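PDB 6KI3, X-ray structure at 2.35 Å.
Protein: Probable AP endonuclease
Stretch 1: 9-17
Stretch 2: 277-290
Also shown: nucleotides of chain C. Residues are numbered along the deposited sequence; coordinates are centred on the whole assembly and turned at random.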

ATOM      1  N   ALA A   9      -2.456   5.773   7.012  1.00 24.35           N
ATOM      2  CA  ALA A   9      -3.259   6.115   5.849  1.00 23.37           C
ATOM      3  C   ALA A   9      -2.400   6.862   4.839  1.00 22.20           C
ATOM      4  O   ALA A   9      -1.304   7.334   5.148  1.00 23.04           O
ATOM      5  CB  ALA A   9      -4.483   6.949   6.241  1.00 21.80           C
ATOM      6  N   PHE A  10      -2.913   6.953   3.615  1.00 22.26           N
ATOM      7  CA  PHE A  10      -2.278   7.775   2.595  1.00 22.27           C
ATOM      8  C   PHE A  10      -2.465   9.248   2.933  1.00 22.09           C
ATOM      9  O   PHE A  10      -3.565   9.680   3.289  1.00 21.83           O
ATOM     10  CB  PHE A  10      -2.862   7.464   1.218  1.00 21.88           C
ATOM     11  CG  PHE A  10      -2.589   8.526   0.190  1.00 22.67           C
ATOM     12  CD1 PHE A  10      -1.326   8.668  -0.362  1.00 24.85           C
ATOM     13  CD2 PHE A  10      -3.598   9.379  -0.228  1.00 24.00           C
ATOM     14  CE1 PHE A  10      -1.073   9.646  -1.308  1.00 24.99           C
ATOM     15  CE2 PHE A  10      -3.351  10.357  -1.174  1.00 25.86           C
ATOM     16  CZ  PHE A  10      -2.088  10.490  -1.715  1.00 26.72           C
ATOM     17  N   VAL A  11      -1.388  10.018   2.827  1.00 20.86           N
ATOM     18  CA  VAL A  11      -1.387  11.432   3.181  1.00 24.04           C
ATOM     19  C   VAL A  11      -1.280  12.232   1.891  1.00 28.08           C
ATOM     20  O   VAL A  11      -0.221  12.261   1.252  1.00 25.69           O
ATOM     21  CB  VAL A  11      -0.246  11.776   4.146  1.00 23.94           C
ATOM     22  CG1 VAL A  11      -0.283  13.252   4.510  1.00 26.14           C
ATOM     23  CG2 VAL A  11      -0.330  10.909   5.390  1.00 19.40           C
ATOM     24  N   SER A  12      -2.370  12.886   1.505  1.00 26.39           N
ATOM     25  CA  SER A  12      -2.355  13.717   0.312  1.00 28.97           C
ATOM     26  C   SER A  12      -1.830  15.110   0.638  1.00 30.33           C
ATOM     27  O   SER A  12      -2.045  15.640   1.732  1.00 29.83           O
ATOM     28  CB  SER A  12      -3.754  13.816  -0.297  1.00 29.26           C
ATOM     29  OG  SER A  12      -4.528  14.795   0.372  1.00 35.38           O
ATOM     30  N   HIS A  13      -1.240  15.627  -0.275  1.00 29.07           N
ATOM     31  CA  HIS A  13      -0.712  16.970  -0.141  1.00 33.41           C
ATOM     32  C   HIS A  13      -1.808  17.972  -0.052  1.00 37.54           C
ATOM     33  O   HIS A  13      -1.720  18.900   0.828  1.00 38.37           O
ATOM     34  CB  HIS A  13       0.144  17.258  -1.343  1.00 34.79           C
ATOM     35  CG  HIS A  13       0.567  18.660  -1.487  1.00 38.41           C
ATOM     36  ND1 HIS A  13      -0.259  19.710  -1.378  1.00 38.01           N
ATOM     37  CD2 HIS A  13       1.775  19.194  -1.833  1.00 35.85           C
ATOM     38  CE1 HIS A  13       0.421  20.840  -1.628  1.00 40.89           C
ATOM     39  NE2 HIS A  13       1.662  20.528  -1.909  1.00 40.32           N
ATOM     40  N   ARG A  14      -2.818  17.880  -0.899  1.00 36.64           N
ATOM     41  CA  ARG A  14      -3.910  18.853  -0.891  1.00 37.74           C
ATOM     42  C   ARG A  14      -4.788  18.929   0.368  1.00 38.33           C
ATOM     43  O   ARG A  14      -5.227  20.010   0.761  1.00 43.36           O
ATOM     44  CB  ARG A  14      -4.802  18.648  -2.121  1.00 41.90           C
ATOM     45  CG  ARG A  14      -6.047  19.519  -2.136  1.00 51.39           C
ATOM     46  CD  ARG A  14      -7.021  19.072  -3.214  1.00 50.64           C
ATOM     47  NE  ARG A  14      -7.355  17.656  -3.096  1.00 52.90           N
ATOM     48  CZ  ARG A  14      -8.533  17.197  -2.687  1.00 55.09           C
ATOM     49  NH1 ARG A  14      -9.498  18.045  -2.355  1.00 55.96           N
ATOM     50  NH2 ARG A  14      -8.748  15.891  -2.610  1.00 55.22           N
ATOM     51  N   LEU A  15      -5.059  17.779   0.971  1.00 38.10           N
ATOM     52  CA  LEU A  15      -5.970  17.667   2.104  1.00 39.90           C
ATOM     53  C   LEU A  15      -5.267  17.722   3.452  1.00 33.76           C
ATOM     54  O   LEU A  15      -5.938  17.640   4.486  1.00 34.02           O
ATOM     55  CB  LEU A  15      -6.778  16.367   2.015  1.00 38.35           C
ATOM     56  CG  LEU A  15      -7.628  16.262   0.750  1.00 43.98           C
ATOM     57  CD1 LEU A  15      -8.288  14.885   0.620  1.00 45.81           C
ATOM     58  CD2 LEU A  15      -8.662  17.372   0.764  1.00 46.82           C
ATOM     59  N   TRP A  16      -3.944  17.872   3.477  1.00 35.75           N
ATOM     60  CA  TRP A  16      -3.221  17.825   4.743  1.00 33.41           C
ATOM     61  C   TRP A  16      -2.238  18.980   4.895  1.00 35.41           C
ATOM     62  O   TRP A  16      -2.004  19.450   6.013  1.00 34.03           O
ATOM     63  CB  TRP A  16      -2.492  16.487   4.881  1.00 32.76           C
ATOM     64  CG  TRP A  16      -3.413  15.323   5.089  1.00 34.05           C
ATOM     65  CD1 TRP A  16      -3.807  14.407   4.155  1.00 32.60           C
ATOM     66  CD2 TRP A  16      -4.060  14.951   6.312  1.00 32.67           C
ATOM     67  NE1 TRP A  16      -4.656  13.487   4.723  1.00 31.80           N
ATOM     68  CE2 TRP A  16      -4.827  13.799   6.047  1.00 34.01           C
ATOM     69  CE3 TRP A  16      -4.064  15.480   7.606  1.00 33.33           C
ATOM     70  CZ2 TRP A  16      -5.591  13.168   7.026  1.00 33.28           C
ATOM     71  CZ3 TRP A  16      -4.823  14.853   8.577  1.00 38.93           C
ATOM     72  CH2 TRP A  16      -5.574  13.708   8.283  1.00 35.77           C
ATOM     73  N   SER A  17      -1.655  19.441   3.793  1.00 36.14           N
ATOM     74  CA  SER A  17      -0.659  20.499   3.878  1.00 33.67           C
ATOM     75  C   SER A  17      -1.315  21.838   4.185  1.00 37.89           C
ATOM     76  O   SER A  17      -2.392  22.156   3.674  1.00 39.46           O
ATOM     77  CB  SER A  17       0.138  20.601   2.579  1.00 38.45           C
ATOM     78  OG  SER A  17       0.913  19.437   2.360  1.00 39.97           O
ATOM     79  N   ARG A 277      -7.842   6.486   1.339  1.00 29.38           N
ATOM     80  CA  ARG A 277      -9.090   7.158   1.156  1.00 34.14           C
ATOM     81  C   ARG A 277      -8.942   8.467   0.473  1.00 36.64           C
ATOM     82  O   ARG A 277      -8.135   9.234   0.833  1.00 38.72           O
ATOM     83  CB  ARG A 277      -9.759   7.454   2.470  1.00 34.63           C
ATOM     84  CG  ARG A 277     -10.244   6.284   3.243  1.00 33.76           C
ATOM     85  CD  ARG A 277     -11.253   5.415   2.567  1.00 30.03           C
ATOM     86  NE  ARG A 277     -11.105   4.181   3.263  1.00 32.31           N
ATOM     87  CZ  ARG A 277     -10.279   3.232   2.909  1.00 30.18           C
ATOM     88  NH1 ARG A 277      -9.607   3.302   1.808  1.00 28.80           N
ATOM     89  NH2 ARG A 277     -10.175   2.187   3.643  1.00 33.50           N
ATOM     90  N   ASN A 278      -9.759   8.693  -0.507  1.00 38.49           N
ATOM     91  CA  ASN A 278      -9.791   9.920  -1.189  1.00 44.52           C
ATOM     92  C   ASN A 278     -11.170  10.504  -0.982  1.00 48.68           C
ATOM     93  O   ASN A 278     -12.141   9.854  -1.233  1.00 47.84           O
ATOM     94  CB  ASN A 278      -9.683   9.662  -2.675  1.00 45.60           C
ATOM     95  CG  ASN A 278      -8.277   9.468  -3.161  1.00 54.79           C
ATOM     96  OD1 ASN A 278      -7.324   9.471  -2.402  1.00 55.73           O
ATOM     97  ND2 ASN A 278      -8.145   9.297  -4.467  1.00 52.84           N
ATOM     98  N   LEU A 279     -11.242  11.725  -0.483  1.00 51.75           N
ATOM     99  CA  LEU A 279     -12.475  12.490  -0.402  1.00 51.90           C
ATOM    100  C   LEU A 279     -12.192  13.899  -0.907  1.00 53.58           C
ATOM    101  O   LEU A 279     -11.037  14.320  -1.023  1.00 53.39           O
ATOM    102  CB  LEU A 279     -13.042  12.493   1.032  1.00 46.21           C
ATOM    103  CG  LEU A 279     -13.710  11.167   1.439  1.00 43.87           C
ATOM    104  CD1 LEU A 279     -14.533  11.272   2.718  1.00 47.88           C
ATOM    105  CD2 LEU A 279     -14.601  10.647   0.319  1.00 47.88           C
ATOM    106  N   GLY A 280     -13.267  14.622  -1.228  1.00 53.93           N
ATOM    107  CA  GLY A 280     -13.131  15.892  -1.924  1.00 55.94           C
ATOM    108  C   GLY A 280     -12.487  16.996  -1.113  1.00 54.90           C
ATOM    109  O   GLY A 280     -12.003  17.973  -1.695  1.00 55.48           O
ATOM    110  N   SER A 281     -12.440  16.852   0.209  1.00 52.57           N
ATOM    111  CA  SER A 281     -12.069  17.954   1.089  1.00 55.20           C
ATOM    112  C   SER A 281     -11.620  17.383   2.430  1.00 52.19           C
ATOM    113  O   SER A 281     -11.827  16.202   2.723  1.00 51.03           O
ATOM    114  CB  SER A 281     -13.231  18.937   1.271  1.00 56.30           C
ATOM    115  OG  SER A 281     -14.175  18.442   2.203  1.00 51.63           O
ATOM    116  N   SER A 282     -11.020  18.249   3.254  1.00 48.81           N
ATOM    117  CA  SER A 282     -10.378  17.782   4.479  1.00 48.07           C
ATOM    118  C   SER A 282     -11.386  17.177   5.455  1.00 49.80           C
ATOM    119  O   SER A 282     -11.151  16.100   6.013  1.00 47.27           O
ATOM    120  CB  SER A 282      -9.614  18.931   5.133  1.00 44.93           C
ATOM    121  OG  SER A 282      -9.461  18.715   6.523  1.00 50.76           O
ATOM    122  N   MET A 283     -12.512  17.860   5.686  1.00 49.26           N
ATOM    123  CA  MET A 283     -13.412  17.447   6.762  1.00 50.57           C
ATOM    124  C   MET A 283     -14.129  16.143   6.432  1.00 49.54           C
ATOM    125  O   MET A 283     -14.346  15.308   7.322  1.00 45.76           O
ATOM    126  CB  MET A 283     -14.420  18.556   7.062  1.00 50.32           C
ATOM    127  CG  MET A 283     -15.415  18.193   8.157  1.00 52.55           C
ATOM    128  SD  MET A 283     -16.255  19.624   8.877  0.62 54.86           S
ATOM    129  CE  MET A 283     -16.007  20.852   7.594  1.00 48.99           C
ATOM    130  N   GLN A 284     -14.515  15.952   5.169  1.00 48.87           N
ATOM    131  CA  GLN A 284     -15.080  14.665   4.780  1.00 49.34           C
ATOM    132  C   GLN A 284     -14.091  13.544   5.065  1.00 46.98           C
ATOM    133  O   GLN A 284     -14.442  12.531   5.682  1.00 44.33           O
ATOM    134  CB  GLN A 284     -15.472  14.656   3.303  1.00 51.41           C
ATOM    135  CG  GLN A 284     -16.180  15.882   2.786  1.00 56.42           C
ATOM    136  CD  GLN A 284     -16.159  15.927   1.276  1.00 58.72           C
ATOM    137  OE1 GLN A 284     -17.157  15.633   0.613  1.00 73.06           O
ATOM    138  NE2 GLN A 284     -15.011  16.260   0.724  1.00 57.16           N
ATOM    139  N   LEU A 285     -12.839  13.716   4.627  1.00 48.44           N
ATOM    140  CA  LEU A 285     -11.823  12.685   4.815  1.00 43.93           C
ATOM    141  C   LEU A 285     -11.605  12.377   6.289  1.00 41.69           C
ATOM    142  O   LEU A 285     -11.478  11.209   6.676  1.00 41.41           O
ATOM    143  CB  LEU A 285     -10.511  13.126   4.162  1.00 43.29           C
ATOM    144  CG  LEU A 285      -9.324  12.179   4.321  1.00 39.84           C
ATOM    145  CD1 LEU A 285      -9.646  10.845   3.686  1.00 38.29           C
ATOM    146  CD2 LEU A 285      -8.061  12.772   3.714  1.00 38.31           C
ATOM    147  N   GLN A 286     -11.562  13.412   7.130  1.00 43.24           N
ATOM    148  CA  GLN A 286     -11.292  13.192   8.545  1.00 42.03           C
ATOM    149  C   GLN A 286     -12.452  12.479   9.228  1.00 41.68           C
ATOM    150  O   GLN A 286     -12.233  11.606  10.075  1.00 42.22           O
ATOM    151  CB  GLN A 286     -10.981  14.522   9.229  1.00 44.41           C
ATOM    152  CG  GLN A 286      -9.692  15.160   8.733  1.00 44.56           C
ATOM    153  CD  GLN A 286      -9.308  16.402   9.510  1.00 46.45           C
ATOM    154  OE1 GLN A 286      -9.392  16.432  10.737  1.00 48.51           O
ATOM    155  NE2 GLN A 286      -8.881  17.437   8.797  1.00 44.55           N
ATOM    156  N   THR A 287     -13.691  12.819   8.865  1.00 42.55           N
ATOM    157  CA  THR A 287     -14.837  12.114   9.431  1.00 44.02           C
ATOM    158  C   THR A 287     -14.815  10.638   9.051  1.00 42.65           C
ATOM    159  O   THR A 287     -15.133   9.771   9.875  1.00 43.34           O
ATOM    160  CB  THR A 287     -16.144  12.762   8.970  1.00 44.90           C
ATOM    161  OG1 THR A 287     -16.115  14.165   9.261  1.00 43.40           O
ATOM    162  CG2 THR A 287     -17.332  12.129   9.683  1.00 43.34           C
ATOM    163  N   ALA A 288     -14.429  10.333   7.811  1.00 39.14           N
ATOM    164  CA  ALA A 288     -14.391   8.942   7.369  1.00 40.72           C
ATOM    165  C   ALA A 288     -13.304   8.157   8.094  1.00 40.50           C
ATOM    166  O   ALA A 288     -13.531   7.016   8.516  1.00 36.50           O
ATOM    167  CB  ALA A 288     -14.181   8.878   5.856  1.00 37.70           C
ATOM    168  N   LEU A 289     -12.118   8.751   8.254  1.00 38.99           N
ATOM    169  CA  LEU A 289     -11.014   8.033   8.881  1.00 41.61           C
ATOM    170  C   LEU A 289     -11.230   7.854  10.377  1.00 40.76           C
ATOM    171  O   LEU A 289     -10.835   6.826  10.938  1.00 38.61           O
ATOM    172  CB  LEU A 289      -9.696   8.757   8.614  1.00 39.74           C
ATOM    173  CG  LEU A 289      -9.302   8.880   7.142  1.00 38.40           C
ATOM    174  CD1 LEU A 289      -8.206   9.914   6.975  1.00 40.79           C
ATOM    175  CD2 LEU A 289      -8.859   7.536   6.593  1.00 35.30           C
ATOM    176  N   THR A 290     -11.853   8.833  11.039  1.00 39.17           N
ATOM    177  CA  THR A 290     -12.174   8.672  12.454  1.00 41.59           C
ATOM    178  C   THR A 290     -13.081   7.471  12.679  1.00 44.21           C
ATOM    179  O   THR A 290     -12.927   6.741  13.665  1.00 44.10           O
ATOM    180  CB  THR A 290     -12.832   9.940  12.993  1.00 43.79           C
ATOM    181  OG1 THR A 290     -13.921  10.313  12.141  1.00 48.97           O
ATOM    182  CG2 THR A 290     -11.832  11.061  13.035  1.00 42.16           C
TER
ATOM    183  P    DG C   3      -0.813  14.520  -3.612  1.00 32.20           P
ATOM    184  OP1  DG C   3       0.072  13.864  -2.624  1.00 31.81           O
ATOM    185  OP2  DG C   3      -2.008  15.261  -3.147  1.00 35.68           O
ATOM    186  O5'  DG C   3       0.079  15.501  -4.495  1.00 31.16           O
ATOM    187  C5'  DG C   3       1.069  14.957  -5.352  1.00 33.14           C
ATOM    188  C4'  DG C   3       1.624  16.017  -6.280  1.00 34.31           C
ATOM    189  O4'  DG C   3       0.726  16.206  -7.407  1.00 35.99           O
ATOM    190  C3'  DG C   3       1.812  17.396  -5.650  1.00 34.29           C
ATOM    191  O3'  DG C   3       3.019  17.960  -6.126  1.00 38.35           O
ATOM    192  C2'  DG C   3       0.593  18.168  -6.155  1.00 32.33           C
ATOM    193  C1'  DG C   3       0.421  17.575  -7.541  1.00 32.50           C
ATOM    194  N9   DG C   3      -0.936  17.693  -8.064  1.00 35.55           N
ATOM    195  C8   DG C   3      -2.109  17.569  -7.359  1.00 33.22           C
ATOM    196  N7   DG C   3      -3.175  17.719  -8.093  1.00 35.58           N
ATOM    197  C5   DG C   3      -2.678  17.955  -9.370  1.00 36.30           C
ATOM    198  C6   DG C   3      -3.363  18.192 -10.586  1.00 38.22           C
ATOM    199  O6   DG C   3      -4.585  18.241 -10.782  1.00 36.82           O
ATOM    200  N1   DG C   3      -2.478  18.384 -11.646  1.00 39.76           N
ATOM    201  C2   DG C   3      -1.108  18.352 -11.543  1.00 38.48           C
ATOM    202  N2   DG C   3      -0.421  18.558 -12.676  1.00 37.77           N
ATOM    203  N3   DG C   3      -0.454  18.130 -10.409  1.00 36.14           N
ATOM    204  C4   DG C   3      -1.301  17.941  -9.367  1.00 35.54           C
ATOM    205  O5' 3DR C   1      -4.695   3.612  -4.931  1.00 33.08           O
ATOM    206  P   3DR C   1      -4.518   2.269  -5.799  1.00 26.94           P
ATOM    207  OP1 3DR C   1      -3.109   2.365  -6.328  1.00 29.09           O
ATOM    208  OP2 3DR C   1      -4.737   1.172  -4.788  1.00 28.08           O
ATOM    209  OP3 3DR C   1      -5.580   2.370  -6.867  1.00 30.61           O
ATOM    210  C2' 3DR C   1      -3.258   7.453  -3.308  1.00 25.79           C
ATOM    211  C5' 3DR C   1      -4.182   4.861  -5.386  1.00 27.94           C
ATOM    212  C4' 3DR C   1      -4.739   5.959  -4.489  1.00 28.69           C
ATOM    213  O4' 3DR C   1      -4.648   5.539  -3.127  1.00 30.08           O
ATOM    214  C1' 3DR C   1      -3.956   6.510  -2.339  1.00 26.98           C
ATOM    215  C3' 3DR C   1      -3.970   7.261  -4.631  1.00 27.44           C
ATOM    216  O3' 3DR C   1      -4.897   8.332  -4.811  1.00 31.46           O
ATOM    217  P    DC C   2      -5.190   8.922  -6.276  1.00 38.81           P
ATOM    218  OP1  DC C   2      -6.506   9.594  -6.221  1.00 34.27           O
ATOM    219  OP2  DC C   2      -4.946   7.844  -7.261  1.00 40.32           O
ATOM    220  O5'  DC C   2      -4.056  10.026  -6.484  1.00 34.77           O
ATOM    221  C5'  DC C   2      -4.073  11.216  -5.710  1.00 29.36           C
ATOM    222  C4'  DC C   2      -2.772  11.975  -5.877  1.00 35.15           C
ATOM    223  O4'  DC C   2      -2.647  12.429  -7.251  1.00 27.90           O
ATOM    224  C3'  DC C   2      -2.632  13.220  -5.013  1.00 31.23           C
ATOM    225  O3'  DC C   2      -1.265  13.394  -4.666  1.00 33.48           O
ATOM    226  C2'  DC C   2      -3.131  14.327  -5.939  1.00 33.01           C
ATOM    227  C1'  DC C   2      -2.644  13.843  -7.300  1.00 32.90           C
ATOM    228  N1   DC C   2      -3.515  14.268  -8.432  1.00 33.30           N
ATOM    229  C2   DC C   2      -2.938  14.610  -9.661  1.00 31.96           C
ATOM    230  O2   DC C   2      -1.709  14.560  -9.785  1.00 33.07           O
ATOM    231  N3   DC C   2      -3.747  14.988 -10.682  1.00 33.21           N
ATOM    232  C4   DC C   2      -5.068  15.027 -10.508  1.00 36.05           C
ATOM    233  N4   DC C   2      -5.824  15.407 -11.545  1.00 34.16           N
ATOM    234  C5   DC C   2      -5.675  14.680  -9.265  1.00 31.82           C
ATOM    235  C6   DC C   2      -4.869  14.310  -8.266  1.00 32.49           C
HETATM  236  O   HOH W   1      -6.285   8.374   2.997  1.00 29.73           O

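Leu15 has the largest area covered by the other stretch, 93 Å². Its CA-to-CB bond points toward the other stretch, and the m, t rotamer spreads both methyls over the backbone there. Leu15 CD2 lies 3.4 Å from Ser281 C and 3.5 Å from Ser282 N, so the leucine covers the start of helix 282-290. Leu15 CD1 lies 3.3 Å from Leu279 O. Leu15 CD1 also meets Leu285 CD2 at 3.8 Å.

Leu285 points toward stretch 1 in a t, p rotamer. Its CD2 is shared: besides Leu15, Leu285 CD2 touches Trp16, 3.6 Å from Trp16 NE1. The CB of Trp16 starts out sideways, but chi1 of -70° and chi2 of 102° bring the indole back to the helix. One turn after Leu285, Leu289 CD1 lies at the edge of that ring, 4.2 Å from Trp16 CZ2. The m, t rotamer of Leu289 also leaves Leu289 CD2 4.4 Å from Ala9 CB.

Arg14 supplies the direct polar link. Chi1 and chi2 are t, and chi3 is p at 54°. Its CB points sideways, yet the guanidinium reaches two consecutive carbonyls, both near its plane. Arg14 NH1 donates to Gly280 O at 2.6 Å, and Arg14 NH2 donates to Leu279 O at 3.2 Å. Neither carbonyl is used in the helix's backbone bonds, which begin at Ser281 O.

Ser12, with chi1 p, caps the weakly bonded helix that follows it: Leu15 N donates to Ser12 OG at 3.1 Å. Gln286 (m, t) starts sideways, but its end comes nearer to stretch 1, with Gln286 CG 4.4 Å from Trp16 CH2; Gln286 NE2 makes a weak bond to Ser282 OG at 2.7 Å.

Near the DNA, Phe10 is t, with one ring face over the abasic sugar: Phe10 CG is 3.5 Å from 3DR1 C1'. Asn278 OD1 lies 4.3 Å from Phe10 CE2, while Asn278 ND2 donates to DC2 OP1 at a very short 2.4 Å. Water 1 bridges the stretches, donating to Phe10 O and accepting from Arg277 N.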